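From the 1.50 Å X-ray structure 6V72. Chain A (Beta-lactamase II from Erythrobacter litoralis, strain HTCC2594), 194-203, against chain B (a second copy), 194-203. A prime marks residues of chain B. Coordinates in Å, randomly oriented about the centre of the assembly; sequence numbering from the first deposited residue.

Chain A (194-203) LGNLADADTA
Chain B 194-203: LGNLADADTA

How do the two stretches meet? Two copies of one loop, without regular helix or strand, pack about an exact two-fold axis, so each contact between unlike residues occurs twice. Leu194 (phi/psi -99/17; chi1 m, chi2 t) is buried but out of reach of chain B. Gly195 follows at 71/-142, a positive phi that favours glycine, and its CA lies 7.0 Å from the CA of Gly195′.

What does Asn196 do? At -83/112, with Asn196 CA 6.3 Å from Asn196′ CA, it sends CB sideways, while chi1 t and chi2 -34° bring its end nearer, placing Asn196 ND2 4.1 Å from Leu197′ CD1. Its OD1 turns back on its own chain and accepts a 2.7 Å hydrogen bond from Ala198 N, bracing the loop.

What do Leu197 and Ala198 contribute? Leu197 (-101/20; chi1 m, chi2 t) directs its CA-to-CB bond toward the partner, and its CB lies 4.1 Å from Ala198′ CB. Its CA sits 5.0 Å from the CA of Ala198′, an approach that the small alanine side chain suits. With no direct hydrogen bond across the stretches, water 1 links them, accepting from Leu197 N at 2.4 Å and Leu197′ N at 2.5 Å. The stretches bury 293 Å² in all, with Leu197, Ala198 and their mates in chain B contributing most.

How does the chain leave the contact? A type I turn runs from Leu197 to Ala200 through Ala198 (-60/-32) and Asp199 (-108/11; chi1 m, chi2 -42°), closed by Ala200 N to Leu197 O at 3.1 Å. Ala200 (-80/153) and Asp201 (-94/91; chi1 t, chi2 -24°) carry the chain to Thr202 (-71/-31; chi1 p), whose CG2 methyl lies 4.1 Å from Ala198′ CB, extending the apolar patch. Ala203 (-72/-32) is exposed and out of reach.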

# COMPACT_ATOMS: atom_id res chain seq x y z
N LEU A 194 -1.10 2.85 -5.01
CA LEU A 194 -2.06 3.77 -4.42
C LEU A 194 -1.94 3.83 -2.90
O LEU A 194 -2.86 4.29 -2.23
CB LEU A 194 -3.49 3.38 -4.81
CG LEU A 194 -3.79 3.56 -6.30
CD1 LEU A 194 -5.12 2.92 -6.65
CD2 LEU A 194 -3.76 5.04 -6.67
N GLY A 195 -0.81 3.36 -2.37
CA GLY A 195 -0.60 3.43 -0.95
C GLY A 195 -1.50 2.45 -0.24
O GLY A 195 -1.75 1.32 -0.70
N ASN A 196 -1.98 2.89 0.92
CA ASN A 196 -2.77 2.08 1.82
C ASN A 196 -4.23 2.08 1.36
O ASN A 196 -4.92 3.12 1.44
CB ASN A 196 -2.63 2.62 3.24
CG ASN A 196 -3.22 1.69 4.24
OD1 ASN A 196 -4.20 1.04 3.95
ND2 ASN A 196 -2.62 1.60 5.43
N LEU A 197 -4.69 0.91 0.90
CA LEU A 197 -6.07 0.69 0.49
C LEU A 197 -6.89 -0.04 1.54
O LEU A 197 -7.94 -0.61 1.22
CB LEU A 197 -6.11 -0.08 -0.83
CG LEU A 197 -5.38 0.69 -1.92
CD1 LEU A 197 -5.34 -0.14 -3.20
CD2 LEU A 197 -6.06 2.05 -2.19
N ALA A 198 -6.44 -0.03 2.80
CA ALA A 198 -7.16 -0.78 3.83
C ALA A 198 -8.59 -0.30 3.99
O ALA A 198 -9.47 -1.11 4.32
CB ALA A 198 -6.41 -0.69 5.16
N ASP A 199 -8.86 1.00 3.77
CA ASP A 199 -10.21 1.56 3.89
C ASP A 199 -10.82 1.92 2.55
O ASP A 199 -11.85 2.59 2.50
CB ASP A 199 -10.19 2.81 4.78
CG ASP A 199 -9.67 2.53 6.18
OD1 ASP A 199 -10.04 1.49 6.76
OD2 ASP A 199 -8.90 3.37 6.70
N ALA A 200 -10.20 1.49 1.46
CA ALA A 200 -10.55 1.98 0.14
C ALA A 200 -11.80 1.30 -0.40
O ALA A 200 -12.11 0.15 -0.08
CB ALA A 200 -9.40 1.75 -0.84
N ASP A 201 -12.51 2.02 -1.27
CA ASP A 201 -13.52 1.42 -2.13
C ASP A 201 -12.84 1.08 -3.44
O ASP A 201 -12.77 1.89 -4.36
CB ASP A 201 -14.69 2.37 -2.31
CG ASP A 201 -15.83 1.75 -3.09
OD1 ASP A 201 -15.61 0.80 -3.87
OD2 ASP A 201 -16.96 2.26 -2.94
N THR A 202 -12.30 -0.14 -3.54
CA THR A 202 -11.43 -0.45 -4.67
C THR A 202 -12.21 -0.56 -5.97
O THR A 202 -11.68 -0.24 -7.04
CB THR A 202 -10.63 -1.73 -4.40
OG1 THR A 202 -11.53 -2.80 -4.08
CG2 THR A 202 -9.66 -1.52 -3.22
N ALA A 203 -13.47 -0.98 -5.90
CA ALA A 203 -14.24 -1.13 -7.13
C ALA A 203 -14.60 0.22 -7.72
O ALA A 203 -14.68 0.35 -8.95
CB ALA A 203 -15.50 -1.95 -6.87
N LEU B 194 3.29 -2.07 4.39
CA LEU B 194 2.92 -3.46 4.18
C LEU B 194 2.33 -3.69 2.79
O LEU B 194 1.68 -4.71 2.56
CB LEU B 194 1.93 -3.93 5.25
CG LEU B 194 2.53 -4.01 6.65
CD1 LEU B 194 1.44 -4.23 7.68
CD2 LEU B 194 3.59 -5.10 6.72
N GLY B 195 2.55 -2.75 1.88
CA GLY B 195 2.06 -2.91 0.54
C GLY B 195 0.57 -2.78 0.50
O GLY B 195 -0.05 -1.96 1.21
N ASN B 196 -0.03 -3.60 -0.36
CA ASN B 196 -1.45 -3.58 -0.64
C ASN B 196 -2.20 -4.37 0.44
O ASN B 196 -2.08 -5.60 0.52
CB ASN B 196 -1.70 -4.16 -2.02
CG ASN B 196 -3.10 -3.94 -2.47
OD1 ASN B 196 -4.00 -3.95 -1.65
ND2 ASN B 196 -3.31 -3.70 -3.77
N LEU B 197 -2.98 -3.64 1.25
CA LEU B 197 -3.83 -4.21 2.29
C LEU B 197 -5.29 -4.29 1.88
O LEU B 197 -6.16 -4.40 2.74
CB LEU B 197 -3.69 -3.40 3.58
CG LEU B 197 -2.25 -3.40 4.06
CD1 LEU B 197 -2.12 -2.51 5.29
CD2 LEU B 197 -1.77 -4.83 4.39
N ALA B 198 -5.57 -4.24 0.57
CA ALA B 198 -6.96 -4.24 0.13
C ALA B 198 -7.71 -5.49 0.58
O ALA B 198 -8.91 -5.42 0.83
CB ALA B 198 -7.04 -4.08 -1.39
N ASP B 199 -7.02 -6.64 0.68
CA ASP B 199 -7.63 -7.90 1.11
C ASP B 199 -7.19 -8.32 2.50
O ASP B 199 -7.46 -9.45 2.92
CB ASP B 199 -7.29 -9.02 0.12
CG ASP B 199 -7.76 -8.73 -1.29
OD1 ASP B 199 -8.89 -8.22 -1.45
OD2 ASP B 199 -7.01 -9.02 -2.24
N ALA B 200 -6.53 -7.44 3.23
CA ALA B 200 -5.86 -7.81 4.47
C ALA B 200 -6.83 -7.92 5.63
O ALA B 200 -7.87 -7.24 5.68
CB ALA B 200 -4.78 -6.79 4.82
N ASP B 201 -6.47 -8.76 6.60
CA ASP B 201 -7.10 -8.74 7.91
C ASP B 201 -6.23 -7.85 8.79
O ASP B 201 -5.28 -8.30 9.42
CB ASP B 201 -7.23 -10.16 8.45
CG ASP B 201 -7.98 -10.21 9.76
OD1 ASP B 201 -8.02 -9.20 10.50
OD2 ASP B 201 -8.49 -11.30 10.07
N THR B 202 -6.55 -6.56 8.82
CA THR B 202 -5.64 -5.61 9.45
C THR B 202 -5.61 -5.77 10.96
O THR B 202 -4.58 -5.53 11.60
CB THR B 202 -5.99 -4.18 9.06
OG1 THR B 202 -7.36 -3.92 9.38
CG2 THR B 202 -5.77 -3.96 7.55
N ALA B 203 -6.72 -6.19 11.56
CA ALA B 203 -6.74 -6.32 13.01
C ALA B 203 -5.91 -7.51 13.47
O ALA B 203 -5.31 -7.46 14.55
CB ALA B 203 -8.18 -6.47 13.51
O HOH W 1 -4.01 -1.42 1.12
O HOH W 2 -10.60 -3.76 2.97